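Local coordinates for protein putative dihydrodipicolinate synthase (Thermus thermophilus, PDB 2PCQ) that is of unconfirmed function but folds as a TIM barrel of the dihydrodipicolinate synthetase family, forms a four-chain assembly and carries a bound potassium ion, at residues E19-L24 / R57-R62; L36-N41 / E50-G55; A162-R167 / F171-G176; G156-I161 / A178-G183; Q223-P228 / K277-V282. All coordinates share one frame; numbering follows the deposited sequence.

Overall arrangement
Four contacts lie in the closed eight-stranded parallel barrel and its helices; contact 5 joins two later helices. Contacts 1 and 2 come first, contact 2 lying between the two segments of contact 1; their centres are 11 Å apart, and F21 and L59 meet V37. Contacts 3 and 4 follow across the chain's centre, their centres 26 to 31 Å from those of the first pair. They share helix 158-167, contact 3 falling between the segments of contact 4, with centres 10 Å apart. Contact 5 comes last and meets contact 4 where Q223 reaches P179 and L182. Contacts 3, 4 and 5 touch the third subunit, contact 2 the second, so both sides of the barrel take part in assembly.

Contact 1. Residues E19-L24 / R57-R62; sequences EAFREL and RALRPR
At A58 the carbonyl oxygen takes a bond from R22 NH1, 3.2 Å long and nearly straight at 164°. The nitrogen lies in the carbonyl plane on a lone pair, and the oxygen lies close to the guanidinium plane. R22 starts out extended, then bends at chi3 (51°), which curls the arginine round this oxygen: R22 CD passes 3.3 Å from A58 O before NH1 returns to it. The next residue, L59, brings two methyls to F21. Its CD2 sits over one face of the F21 ring, 3.9 Å from the centroid and displaced toward the rim, a CH-pi contact, while L59 CD1 packs 3.7 Å from F21 CE2. The same CD2 presses on the helix backbone, 3.5 Å from F21 O. R60 folds back onto its own segment, where its NH1 bonds both R57 O (2.8 Å) and L59 O (2.6 Å). F21 and L59 both reach V37 of strand 36-37, and L59 also touches A25. Thus the loop from helix 49-57 to strand 66-69 is pinned against helix 18-28 on the outer side of the barrel.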
# COMPACT_ATOMS: atom_id res chain seq x y z
N GLU A 19 23.07 -28.77 18.17
CA GLU A 19 24.51 -28.66 18.33
C GLU A 19 25.04 -27.43 17.58
O GLU A 19 25.83 -26.66 18.13
CB GLU A 19 25.21 -29.92 17.81
CG GLU A 19 24.95 -31.18 18.63
CD GLU A 19 23.48 -31.54 18.72
OE1 GLU A 19 22.80 -31.56 17.67
OE2 GLU A 19 23.00 -31.82 19.84
N ALA A 20 24.60 -27.27 16.34
CA ALA A 20 25.03 -26.13 15.53
C ALA A 20 24.57 -24.82 16.16
O ALA A 20 25.31 -23.84 16.17
CB ALA A 20 24.46 -26.25 14.12
N PHE A 21 23.35 -24.81 16.69
CA PHE A 21 22.78 -23.63 17.32
C PHE A 21 23.68 -23.17 18.47
O PHE A 21 24.03 -21.99 18.57
CB PHE A 21 21.37 -23.97 17.83
CG PHE A 21 20.50 -22.77 18.12
CD1 PHE A 21 20.76 -21.53 17.54
CD2 PHE A 21 19.36 -22.90 18.91
CE1 PHE A 21 19.90 -20.44 17.75
CE2 PHE A 21 18.49 -21.82 19.13
CZ PHE A 21 18.77 -20.59 18.54
N ARG A 22 24.07 -24.11 19.32
CA ARG A 22 24.92 -23.81 20.47
C ARG A 22 26.30 -23.33 20.05
O ARG A 22 26.84 -22.37 20.61
CB ARG A 22 25.04 -25.06 21.36
CG ARG A 22 25.90 -24.88 22.58
CD ARG A 22 25.83 -26.09 23.51
NE ARG A 22 26.07 -27.35 22.81
CZ ARG A 22 25.13 -28.23 22.50
NH1 ARG A 22 23.86 -28.00 22.83
NH2 ARG A 22 25.44 -29.35 21.86
N GLU A 23 26.89 -23.98 19.05
CA GLU A 23 28.21 -23.60 18.58
C GLU A 23 28.19 -22.21 17.95
O GLU A 23 29.12 -21.42 18.14
CB GLU A 23 28.72 -24.61 17.54
CG GLU A 23 30.17 -24.41 17.15
CD GLU A 23 30.62 -25.35 16.05
OE1 GLU A 23 30.30 -26.55 16.14
OE2 GLU A 23 31.30 -24.88 15.11
N LEU A 24 27.14 -21.92 17.20
CA LEU A 24 27.01 -20.62 16.55
C LEU A 24 26.93 -19.51 17.58
O LEU A 24 27.60 -18.49 17.46
CB LEU A 24 25.75 -20.60 15.68
CG LEU A 24 25.49 -19.32 14.89
CD1 LEU A 24 26.59 -19.12 13.87
CD2 LEU A 24 24.13 -19.41 14.21
N ARG A 57 16.82 -24.55 25.08
CA ARG A 57 17.47 -25.35 26.11
C ARG A 57 18.88 -25.76 25.69
O ARG A 57 19.72 -26.08 26.52
CB ARG A 57 16.67 -26.62 26.41
CG ARG A 57 15.35 -26.42 27.16
CD ARG A 57 14.89 -27.75 27.76
NE ARG A 57 14.62 -28.77 26.75
CZ ARG A 57 13.46 -28.90 26.10
NH1 ARG A 57 12.46 -28.07 26.37
NH2 ARG A 57 13.30 -29.85 25.19
N ALA A 58 19.12 -25.77 24.38
CA ALA A 58 20.43 -26.15 23.85
C ALA A 58 21.46 -25.04 24.01
O ALA A 58 22.66 -25.28 23.93
CB ALA A 58 20.31 -26.53 22.39
N LEU A 59 20.99 -23.82 24.25
CA LEU A 59 21.89 -22.68 24.39
C LEU A 59 22.30 -22.41 25.82
O LEU A 59 21.59 -22.75 26.76
CB LEU A 59 21.24 -21.41 23.81
CG LEU A 59 20.79 -21.47 22.35
CD1 LEU A 59 20.20 -20.13 21.97
CD2 LEU A 59 21.97 -21.84 21.45
N ARG A 60 23.46 -21.78 25.98
CA ARG A 60 24.00 -21.42 27.28
C ARG A 60 24.73 -20.09 27.16
O ARG A 60 25.95 -20.02 27.26
CB ARG A 60 24.96 -22.51 27.77
CG ARG A 60 24.26 -23.81 28.19
CD ARG A 60 23.49 -23.62 29.49
NE ARG A 60 22.82 -24.85 29.92
CZ ARG A 60 21.67 -25.31 29.42
NH1 ARG A 60 21.05 -24.64 28.46
NH2 ARG A 60 21.15 -26.43 29.88
N PRO A 61 23.98 -19.00 26.93
CA PRO A 61 24.57 -17.67 26.80
C PRO A 61 25.32 -17.27 28.06
O PRO A 61 24.86 -17.57 29.16
CB PRO A 61 23.36 -16.77 26.55
CG PRO A 61 22.34 -17.70 25.95
CD PRO A 61 22.51 -18.93 26.79
N ARG A 62 26.46 -16.60 27.91
CA ARG A 62 27.24 -16.15 29.06
C ARG A 62 26.94 -14.68 29.34
O ARG A 62 27.25 -14.16 30.41
CB ARG A 62 28.75 -16.31 28.80
CG ARG A 62 29.17 -17.70 28.33
CD ARG A 62 30.69 -17.88 28.37
NE ARG A 62 31.19 -18.00 29.74
CZ ARG A 62 31.49 -16.98 30.54
NH1 ARG A 62 31.35 -15.73 30.11
NH2 ARG A 62 31.91 -17.21 31.78

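Contact 2. Residues L36-N41 / E50-G55; sequences LVYGSN and EERARG
The hydroxyl of Y38 donates to the backbone oxygen of R52, with 2.7 Å between Y38 OH and R52 O. This bond ties the residue just after strand 36-37 to helix 49-57, within a beta-alpha-beta unit of the TIM barrel. The hydroxyl oxygen approaches the carbonyl at a C=O...O angle of 122°, tilted 17° from its plane, and R52 O lies at the edge of the tyrosine ring. Alongside the bond, Y38 CE2 rests 3.8 Å from R52 CG, the ring and the arginine chain crossing at about a right angle. The R52 guanidinium is engaged elsewhere, in a salt bridge with E83 of helix 74-87. One face of the Y38 ring has V37 CG1 3.8 Å above its centre, and F21 packs nearby. Further along the loop, S40 O bonds to Y100 OH of the second subunit. With no side chain on G55, the tyrosine oxygen can settle against the helix backbone, Y38 OH lying 3.4 Å from G55 CA.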
# COMPACT_ATOMS: atom_id res chain seq x y z
N LEU A 36 20.33 -11.99 20.65
CA LEU A 36 18.88 -11.98 20.53
C LEU A 36 18.55 -13.34 19.92
O LEU A 36 18.91 -13.61 18.77
CB LEU A 36 18.38 -10.87 19.59
CG LEU A 36 16.95 -11.11 19.05
CD1 LEU A 36 15.97 -11.33 20.21
CD2 LEU A 36 16.52 -9.93 18.20
N VAL A 37 17.91 -14.20 20.70
CA VAL A 37 17.53 -15.53 20.24
C VAL A 37 16.09 -15.46 19.71
O VAL A 37 15.22 -14.87 20.34
CB VAL A 37 17.60 -16.57 21.39
CG1 VAL A 37 17.25 -17.95 20.86
CG2 VAL A 37 19.00 -16.58 21.99
N TYR A 38 15.86 -16.07 18.55
CA TYR A 38 14.54 -16.08 17.93
C TYR A 38 14.05 -14.69 17.54
O TYR A 38 12.88 -14.35 17.74
CB TYR A 38 13.50 -16.76 18.84
CG TYR A 38 13.79 -18.22 19.15
CD1 TYR A 38 14.49 -19.03 18.25
CD2 TYR A 38 13.33 -18.80 20.34
CE1 TYR A 38 14.73 -20.37 18.53
CE2 TYR A 38 13.56 -20.16 20.62
CZ TYR A 38 14.26 -20.93 19.71
OH TYR A 38 14.49 -22.26 19.97
N GLY A 39 14.96 -13.88 17.00
CA GLY A 39 14.60 -12.55 16.54
C GLY A 39 13.96 -12.75 15.17
O GLY A 39 13.73 -13.89 14.78
N SER A 40 13.67 -11.67 14.44
CA SER A 40 13.04 -11.82 13.13
C SER A 40 13.90 -12.61 12.14
O SER A 40 13.37 -13.22 11.21
CB SER A 40 12.66 -10.45 12.55
OG SER A 40 13.80 -9.62 12.39
N ASN A 41 15.21 -12.60 12.32
CA ASN A 41 16.11 -13.35 11.44
C ASN A 41 16.38 -14.75 12.00
O ASN A 41 17.11 -15.53 11.40
CB ASN A 41 17.44 -12.60 11.28
CG ASN A 41 17.39 -11.54 10.19
OD1 ASN A 41 17.58 -11.84 9.01
ND2 ASN A 41 17.13 -10.30 10.59
N GLU A 50 7.44 -27.28 20.57
CA GLU A 50 8.38 -28.28 21.08
C GLU A 50 9.81 -27.95 20.64
O GLU A 50 10.74 -27.97 21.45
CB GLU A 50 7.97 -29.67 20.60
CG GLU A 50 8.73 -30.84 21.21
CD GLU A 50 10.10 -31.05 20.59
OE1 GLU A 50 10.18 -31.06 19.34
OE2 GLU A 50 11.08 -31.22 21.34
N GLU A 51 9.98 -27.66 19.35
CA GLU A 51 11.30 -27.33 18.81
C GLU A 51 11.78 -26.01 19.42
O GLU A 51 12.97 -25.85 19.72
CB GLU A 51 11.24 -27.23 17.28
CG GLU A 51 10.72 -28.51 16.62
CD GLU A 51 10.49 -28.36 15.13
OE1 GLU A 51 9.92 -27.33 14.71
OE2 GLU A 51 10.87 -29.28 14.37
N ARG A 52 10.86 -25.08 19.60
CA ARG A 52 11.16 -23.77 20.18
C ARG A 52 11.80 -23.94 21.56
O ARG A 52 12.82 -23.32 21.87
CB ARG A 52 9.87 -22.95 20.31
CG ARG A 52 10.05 -21.54 20.86
CD ARG A 52 8.70 -20.94 21.22
NE ARG A 52 8.07 -21.68 22.31
CZ ARG A 52 6.76 -21.86 22.46
NH1 ARG A 52 5.91 -21.36 21.58
NH2 ARG A 52 6.31 -22.55 23.50
N ALA A 53 11.18 -24.77 22.40
CA ALA A 53 11.68 -25.02 23.75
C ALA A 53 13.00 -25.78 23.70
O ALA A 53 13.92 -25.50 24.46
CB ALA A 53 10.65 -25.81 24.55
N ARG A 54 13.08 -26.75 22.80
CA ARG A 54 14.28 -27.57 22.66
C ARG A 54 15.47 -26.71 22.21
O ARG A 54 16.57 -26.82 22.76
CB ARG A 54 14.02 -28.67 21.63
CG ARG A 54 14.89 -29.90 21.79
CD ARG A 54 14.36 -31.03 20.91
NE ARG A 54 14.64 -30.81 19.49
CZ ARG A 54 13.81 -31.14 18.51
NH1 ARG A 54 12.65 -31.71 18.78
NH2 ARG A 54 14.16 -30.92 17.25
N GLY A 55 15.23 -25.85 21.22
CA GLY A 55 16.29 -25.00 20.73
C GLY A 55 16.89 -24.10 21.79
O GLY A 55 18.11 -23.96 21.87

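Contact 3. Residues A162-R167 / F171-G176; sequences AFYQAR and FRVYTG
Apolar packing joins Y164 of helix 158-167 to V173 of strand 172-175, with F171 adding a looser touch. The closest approach is between Y164 CB and V173 CG2, 3.5 Å apart. V173 CG2 lies against CB and the near ring carbon CD2 of Y164, 3.6 Å from the latter, and V173 CG1 comes to the same CD2 at 3.8 Å. With chi1 at 179°, the valine places CG2 beside its own backbone N and CG1 beside the carbonyl carbon, both branches facing the helix. The two side chains cross at about a right angle. The aromatic contact is lighter. Y164 CD1 and F171 CE1 approach obliquely to 4.5 Å and do not stack. F171 extends the apolar patch toward A143 and V148, the potassium site, its side chain about 5 Å from the metal. The tyrosine's own polar end is held elsewhere: Y164 OH bonds to D153 OD2 at the end of neighbouring strand 148-153, with a weaker bond from R160 NH2. On the helix, F163 and A166 pack on F227 of the third subunit. The beta-alpha-beta unit is therefore closed by two different chemistries: van der Waals contact fills the space between helix and strand without fixing any direction, while the directional bond to D153 probably sets where the phenol points.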
# COMPACT_ATOMS: atom_id res chain seq x y z
N ALA A 162 12.51 9.32 15.86
CA ALA A 162 12.51 10.72 16.28
C ALA A 162 11.40 10.96 17.30
O ALA A 162 11.56 11.73 18.25
CB ALA A 162 12.32 11.64 15.07
N PHE A 163 10.26 10.29 17.10
CA PHE A 163 9.13 10.41 18.00
C PHE A 163 9.51 9.90 19.39
O PHE A 163 9.29 10.58 20.39
CB PHE A 163 7.94 9.60 17.47
CG PHE A 163 6.77 9.54 18.42
CD1 PHE A 163 5.78 10.52 18.40
CD2 PHE A 163 6.67 8.52 19.36
CE1 PHE A 163 4.71 10.47 19.29
CE2 PHE A 163 5.61 8.46 20.25
CZ PHE A 163 4.62 9.44 20.22
N TYR A 164 10.07 8.70 19.46
CA TYR A 164 10.46 8.14 20.76
C TYR A 164 11.40 9.10 21.48
O TYR A 164 11.27 9.33 22.68
CB TYR A 164 11.18 6.79 20.60
CG TYR A 164 10.51 5.77 19.71
CD1 TYR A 164 9.13 5.57 19.74
CD2 TYR A 164 11.27 4.98 18.85
CE1 TYR A 164 8.52 4.61 18.93
CE2 TYR A 164 10.67 4.01 18.05
CZ TYR A 164 9.30 3.83 18.09
OH TYR A 164 8.72 2.88 17.28
N GLN A 165 12.35 9.65 20.72
CA GLN A 165 13.34 10.56 21.25
C GLN A 165 12.75 11.84 21.84
O GLN A 165 13.15 12.28 22.91
CB GLN A 165 14.35 10.94 20.15
CG GLN A 165 15.41 11.94 20.60
CD GLN A 165 16.34 12.34 19.47
OE1 GLN A 165 15.88 12.76 18.40
NE2 GLN A 165 17.64 12.23 19.70
N ALA A 166 11.80 12.43 21.13
CA ALA A 166 11.18 13.67 21.58
C ALA A 166 10.09 13.51 22.63
O ALA A 166 9.91 14.40 23.47
CB ALA A 166 10.64 14.44 20.37
N ARG A 167 9.36 12.40 22.60
CA ARG A 167 8.26 12.23 23.54
C ARG A 167 8.38 11.18 24.63
O ARG A 167 7.66 11.25 25.63
CB ARG A 167 6.96 11.96 22.76
CG ARG A 167 6.43 13.15 21.97
CD ARG A 167 5.04 12.86 21.41
NE ARG A 167 3.97 13.07 22.38
CZ ARG A 167 2.69 12.74 22.16
NH1 ARG A 167 2.34 12.17 21.02
NH2 ARG A 167 1.77 12.99 23.08
N PHE A 171 12.53 4.98 28.13
CA PHE A 171 12.17 4.11 27.02
C PHE A 171 13.38 3.91 26.12
O PHE A 171 13.77 4.80 25.36
CB PHE A 171 11.01 4.72 26.25
CG PHE A 171 10.24 3.73 25.43
CD1 PHE A 171 10.27 3.78 24.04
CD2 PHE A 171 9.47 2.75 26.05
CE1 PHE A 171 9.55 2.87 23.28
CE2 PHE A 171 8.75 1.83 25.30
CZ PHE A 171 8.78 1.89 23.91
N ARG A 172 13.96 2.72 26.21
CA ARG A 172 15.15 2.37 25.46
C ARG A 172 14.86 1.95 24.03
O ARG A 172 14.18 0.96 23.78
CB ARG A 172 15.90 1.28 26.21
CG ARG A 172 16.25 1.71 27.64
CD ARG A 172 16.69 0.54 28.49
NE ARG A 172 17.84 -0.13 27.91
CZ ARG A 172 18.29 -1.31 28.31
NH1 ARG A 172 17.67 -1.95 29.30
NH2 ARG A 172 19.36 -1.85 27.74
N VAL A 173 15.40 2.72 23.09
CA VAL A 173 15.18 2.48 21.68
C VAL A 173 16.33 1.78 20.98
O VAL A 173 17.46 2.24 21.00
CB VAL A 173 14.90 3.80 20.93
CG1 VAL A 173 14.70 3.52 19.45
CG2 VAL A 173 13.67 4.48 21.53
N TYR A 174 16.00 0.66 20.34
CA TYR A 174 16.97 -0.11 19.57
C TYR A 174 16.50 -0.18 18.13
O TYR A 174 15.33 -0.47 17.88
CB TYR A 174 17.11 -1.52 20.15
CG TYR A 174 18.19 -1.61 21.20
CD1 TYR A 174 19.52 -1.82 20.83
CD2 TYR A 174 17.91 -1.38 22.54
CE1 TYR A 174 20.54 -1.79 21.77
CE2 TYR A 174 18.93 -1.34 23.49
CZ TYR A 174 20.24 -1.55 23.09
OH TYR A 174 21.27 -1.48 24.01
N THR A 175 17.38 0.11 17.19
CA THR A 175 16.97 0.03 15.80
C THR A 175 17.44 -1.31 15.25
O THR A 175 18.49 -1.82 15.64
CB THR A 175 17.58 1.16 14.95
OG1 THR A 175 17.15 1.01 13.59
CG2 THR A 175 19.11 1.11 14.99
N GLY A 176 16.63 -1.89 14.36
CA GLY A 176 17.00 -3.16 13.77
C GLY A 176 17.31 -2.96 12.30
O GLY A 176 17.46 -3.92 11.55

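Contact 4. Residues G156-I161 / A178-G183; sequences GDLSRI and APTFLG
L158 and T180 point toward each other's segments and slide past one another in opposite directions, with CD2 of the leucine nearer the threonine hydroxyl and CD1 nearer the glycine. L158 CD2 lies 3.9 Å from T180 OG1, and L158 CD1 reaches further, to 3.5 Å from G183 C and 3.9 Å from G183 O. Having no side chain, G183 lets this methyl come right down onto the helix backbone. The leucine gets there with chi2 at -149°, well off a staggered value, which suggests a side chain turned to fit a close space. T180, with chi1 at 55°, holds OG1 between its backbone N and carbonyl carbon, on the side that meets the leucine. L158 lies in the first turn of the helix, just after its N-cap, D157, whose OD1 accepts from S159 N at 3.0 Å, met on the anti side and 32° out of the carboxylate plane. L158 also packs on L158 of the third subunit, and S159 OG bonds to H177 NE2 of that subunit. Here the N-terminal ends of two successive helices, 158-167 and 181-186, come together beside the C-terminal ends of their barrel strands, as is characteristic of a TIM barrel, and at an intersubunit face.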
# COMPACT_ATOMS: atom_id res chain seq x y z
N GLY A 156 12.83 1.06 9.78
CA GLY A 156 13.64 1.93 8.95
C GLY A 156 12.94 3.27 8.77
O GLY A 156 13.35 4.10 7.97
N ASP A 157 11.85 3.46 9.50
CA ASP A 157 11.10 4.72 9.44
C ASP A 157 11.60 5.54 10.62
O ASP A 157 11.10 5.41 11.73
CB ASP A 157 9.59 4.45 9.57
CG ASP A 157 8.77 5.73 9.57
OD1 ASP A 157 9.36 6.83 9.67
OD2 ASP A 157 7.53 5.64 9.47
N LEU A 158 12.58 6.40 10.36
CA LEU A 158 13.16 7.21 11.42
C LEU A 158 12.26 8.28 12.02
O LEU A 158 12.64 8.93 12.99
CB LEU A 158 14.50 7.81 10.97
CG LEU A 158 15.58 6.79 10.55
CD1 LEU A 158 16.96 7.35 10.86
CD2 LEU A 158 15.40 5.49 11.29
N SER A 159 11.07 8.46 11.44
CA SER A 159 10.12 9.42 12.00
C SER A 159 9.69 8.82 13.34
O SER A 159 9.44 9.54 14.31
CB SER A 159 8.89 9.57 11.09
OG SER A 159 9.18 10.40 9.99
N ARG A 160 9.60 7.50 13.38
CA ARG A 160 9.20 6.80 14.61
C ARG A 160 10.30 6.95 15.66
O ARG A 160 10.02 7.23 16.83
CB ARG A 160 8.93 5.32 14.33
CG ARG A 160 7.70 5.07 13.45
CD ARG A 160 7.55 3.58 13.12
NE ARG A 160 7.40 2.75 14.31
CZ ARG A 160 6.23 2.41 14.86
NH1 ARG A 160 5.09 2.82 14.31
NH2 ARG A 160 6.20 1.67 15.96
N ILE A 161 11.55 6.79 15.24
CA ILE A 161 12.69 6.91 16.15
C ILE A 161 12.72 8.33 16.72
O ILE A 161 12.93 8.52 17.93
CB ILE A 161 14.03 6.65 15.42
CG1 ILE A 161 14.02 5.26 14.76
CG2 ILE A 161 15.19 6.77 16.40
CD1 ILE A 161 13.98 4.10 15.72
N ALA A 178 19.97 -1.70 9.70
CA ALA A 178 21.37 -1.39 9.48
C ALA A 178 21.71 -0.23 8.53
O ALA A 178 22.57 0.59 8.84
CB ALA A 178 22.12 -2.64 9.03
N PRO A 179 21.04 -0.15 7.37
CA PRO A 179 21.32 0.93 6.41
C PRO A 179 21.20 2.37 6.92
O PRO A 179 21.85 3.27 6.38
CB PRO A 179 20.36 0.64 5.26
CG PRO A 179 20.24 -0.87 5.30
CD PRO A 179 20.09 -1.12 6.79
N THR A 180 20.38 2.61 7.94
CA THR A 180 20.20 3.96 8.48
C THR A 180 20.72 4.08 9.91
O THR A 180 20.36 5.00 10.64
CB THR A 180 18.71 4.37 8.50
OG1 THR A 180 17.96 3.39 9.23
CG2 THR A 180 18.15 4.47 7.08
N PHE A 181 21.58 3.14 10.29
CA PHE A 181 22.12 3.10 11.65
C PHE A 181 22.59 4.43 12.23
O PHE A 181 22.15 4.83 13.31
CB PHE A 181 23.24 2.06 11.73
CG PHE A 181 23.62 1.70 13.14
CD1 PHE A 181 22.64 1.48 14.11
CD2 PHE A 181 24.96 1.57 13.50
CE1 PHE A 181 22.99 1.14 15.42
CE2 PHE A 181 25.32 1.23 14.81
CZ PHE A 181 24.33 1.01 15.77
N LEU A 182 23.48 5.13 11.53
CA LEU A 182 23.97 6.40 12.05
C LEU A 182 22.84 7.41 12.22
O LEU A 182 22.85 8.21 13.15
CB LEU A 182 25.06 6.98 11.14
CG LEU A 182 25.71 8.28 11.62
CD1 LEU A 182 26.24 8.11 13.04
CD2 LEU A 182 26.84 8.68 10.68
N GLY A 183 21.86 7.35 11.32
CA GLY A 183 20.73 8.26 11.42
C GLY A 183 19.91 7.99 12.67
O GLY A 183 19.46 8.91 13.34

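Contact 5. Residues Q223-P228 / K277-V282; sequences QKKLFP and KEEGWV
A Schellman motif turns the chain at G280 (phi 88°), with G280 N bonded back to K277 O at 3.0 Å, and places E279 and W281 on either side of that glycine, both directed at K225 of helix 216-247. The main tie is a salt bridge. K225 NZ donates to E279 OE1 at 2.9 Å, meeting the syn lone pair of that oxygen, and more weakly to E279 OE2 at 3.3 Å, so the ammonium leans toward one end of the carboxylate. The lysine starts out extended and then bends twice, at chi3 (-65°) and chi4 (-61°), which hooks its tip round to the glutamate arriving from the opposite direction. The hook also carries K225 CE to 3.2 Å from E279 OE1. W281 crosses the lysine at about a right angle, and K225 CD lies obliquely 3.9 Å from W281 NE1. The ion pair sits at the surface, where solvent would probably soften its strength, while the pyrrole part of the indole, NE1 and CD1, lies beside the lysine's methylenes. W281 packs on A203 and A206 of helix 201-212, the helix that L226 also touches, and R202 bonds to G280 O. K225 touches L276 as well, so the turn following helix 266-278 lies against both helix 216-247 and helix 201-212, outside the barrel.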
# COMPACT_ATOMS: atom_id res chain seq x y z
N GLN A 223 29.77 4.54 8.41
CA GLN A 223 28.37 4.34 8.03
C GLN A 223 28.29 4.11 6.52
O GLN A 223 27.56 3.24 6.05
CB GLN A 223 27.54 5.57 8.44
CG GLN A 223 26.28 5.87 7.61
CD GLN A 223 25.18 4.85 7.78
OE1 GLN A 223 24.92 4.35 8.89
NE2 GLN A 223 24.48 4.54 6.69
N LYS A 224 29.05 4.89 5.76
CA LYS A 224 29.08 4.74 4.31
C LYS A 224 29.72 3.41 3.92
O LYS A 224 29.25 2.72 3.01
CB LYS A 224 29.85 5.90 3.68
CG LYS A 224 29.16 7.25 3.86
CD LYS A 224 30.10 8.42 3.66
CE LYS A 224 30.66 8.47 2.25
NZ LYS A 224 31.59 9.62 2.08
N LYS A 225 30.78 3.04 4.63
CA LYS A 225 31.48 1.79 4.36
C LYS A 225 30.60 0.57 4.60
O LYS A 225 30.65 -0.41 3.85
CB LYS A 225 32.74 1.68 5.23
CG LYS A 225 33.51 0.38 5.05
CD LYS A 225 34.79 0.38 5.88
CE LYS A 225 35.76 1.45 5.40
NZ LYS A 225 36.17 1.22 3.98
N LEU A 226 29.78 0.63 5.65
CA LEU A 226 28.90 -0.48 6.00
C LEU A 226 27.55 -0.49 5.28
O LEU A 226 26.81 -1.47 5.34
CB LEU A 226 28.67 -0.50 7.51
CG LEU A 226 29.91 -0.71 8.39
CD1 LEU A 226 29.53 -0.59 9.87
CD2 LEU A 226 30.52 -2.08 8.11
N PHE A 227 27.22 0.60 4.60
CA PHE A 227 25.93 0.68 3.90
C PHE A 227 25.65 -0.48 2.94
O PHE A 227 24.59 -1.10 3.00
CB PHE A 227 25.81 2.00 3.14
CG PHE A 227 24.54 2.11 2.34
CD1 PHE A 227 23.35 2.49 2.95
CD2 PHE A 227 24.52 1.77 0.99
CE1 PHE A 227 22.15 2.52 2.23
CE2 PHE A 227 23.33 1.80 0.26
CZ PHE A 227 22.14 2.17 0.88
N PRO A 228 26.59 -0.79 2.02
CA PRO A 228 26.38 -1.88 1.06
C PRO A 228 26.09 -3.22 1.73
O PRO A 228 25.23 -3.98 1.29
CB PRO A 228 27.67 -1.90 0.25
CG PRO A 228 28.08 -0.45 0.26
CD PRO A 228 27.85 -0.08 1.71
N LYS A 277 36.09 -8.17 4.91
CA LYS A 277 36.93 -9.13 5.60
C LYS A 277 38.40 -8.79 5.41
O LYS A 277 39.20 -8.89 6.34
CB LYS A 277 36.66 -10.55 5.09
CG LYS A 277 37.44 -11.61 5.85
CD LYS A 277 37.18 -13.00 5.29
CE LYS A 277 37.99 -14.04 6.03
NZ LYS A 277 37.82 -15.39 5.43
N GLU A 278 38.76 -8.38 4.19
CA GLU A 278 40.13 -8.02 3.88
C GLU A 278 40.54 -6.78 4.66
O GLU A 278 41.71 -6.61 5.01
CB GLU A 278 40.27 -7.77 2.37
CG GLU A 278 41.69 -7.46 1.91
CD GLU A 278 42.67 -8.56 2.25
OE1 GLU A 278 42.39 -9.73 1.91
OE2 GLU A 278 43.73 -8.26 2.85
N GLU A 279 39.57 -5.90 4.94
CA GLU A 279 39.84 -4.69 5.71
C GLU A 279 39.95 -5.00 7.20
O GLU A 279 40.34 -4.14 7.98
CB GLU A 279 38.72 -3.66 5.52
CG GLU A 279 38.64 -3.03 4.15
CD GLU A 279 37.66 -1.88 4.13
OE1 GLU A 279 37.88 -0.90 4.88
OE2 GLU A 279 36.67 -1.94 3.38
N GLY A 280 39.58 -6.22 7.58
CA GLY A 280 39.66 -6.63 8.97
C GLY A 280 38.43 -6.32 9.81
O GLY A 280 38.51 -6.32 11.04
N TRP A 281 37.29 -6.09 9.16
CA TRP A 281 36.05 -5.77 9.86
C TRP A 281 35.11 -6.95 10.11
O TRP A 281 34.10 -6.80 10.80
CB TRP A 281 35.28 -4.69 9.09
CG TRP A 281 35.73 -3.28 9.38
CD1 TRP A 281 36.01 -2.31 8.47
CD2 TRP A 281 35.87 -2.67 10.67
NE1 TRP A 281 36.32 -1.13 9.11
CE2 TRP A 281 36.25 -1.32 10.46
CE3 TRP A 281 35.73 -3.13 11.99
CZ2 TRP A 281 36.47 -0.43 11.51
CZ3 TRP A 281 35.95 -2.24 13.04
CH2 TRP A 281 36.32 -0.91 12.79
N VAL A 282 35.42 -8.12 9.56
CA VAL A 282 34.56 -9.28 9.73
C VAL A 282 34.87 -10.16 10.94
O VAL A 282 36.03 -10.46 11.22
CB VAL A 282 34.57 -10.16 8.46
CG1 VAL A 282 33.74 -11.42 8.68
CG2 VAL A 282 34.00 -9.36 7.29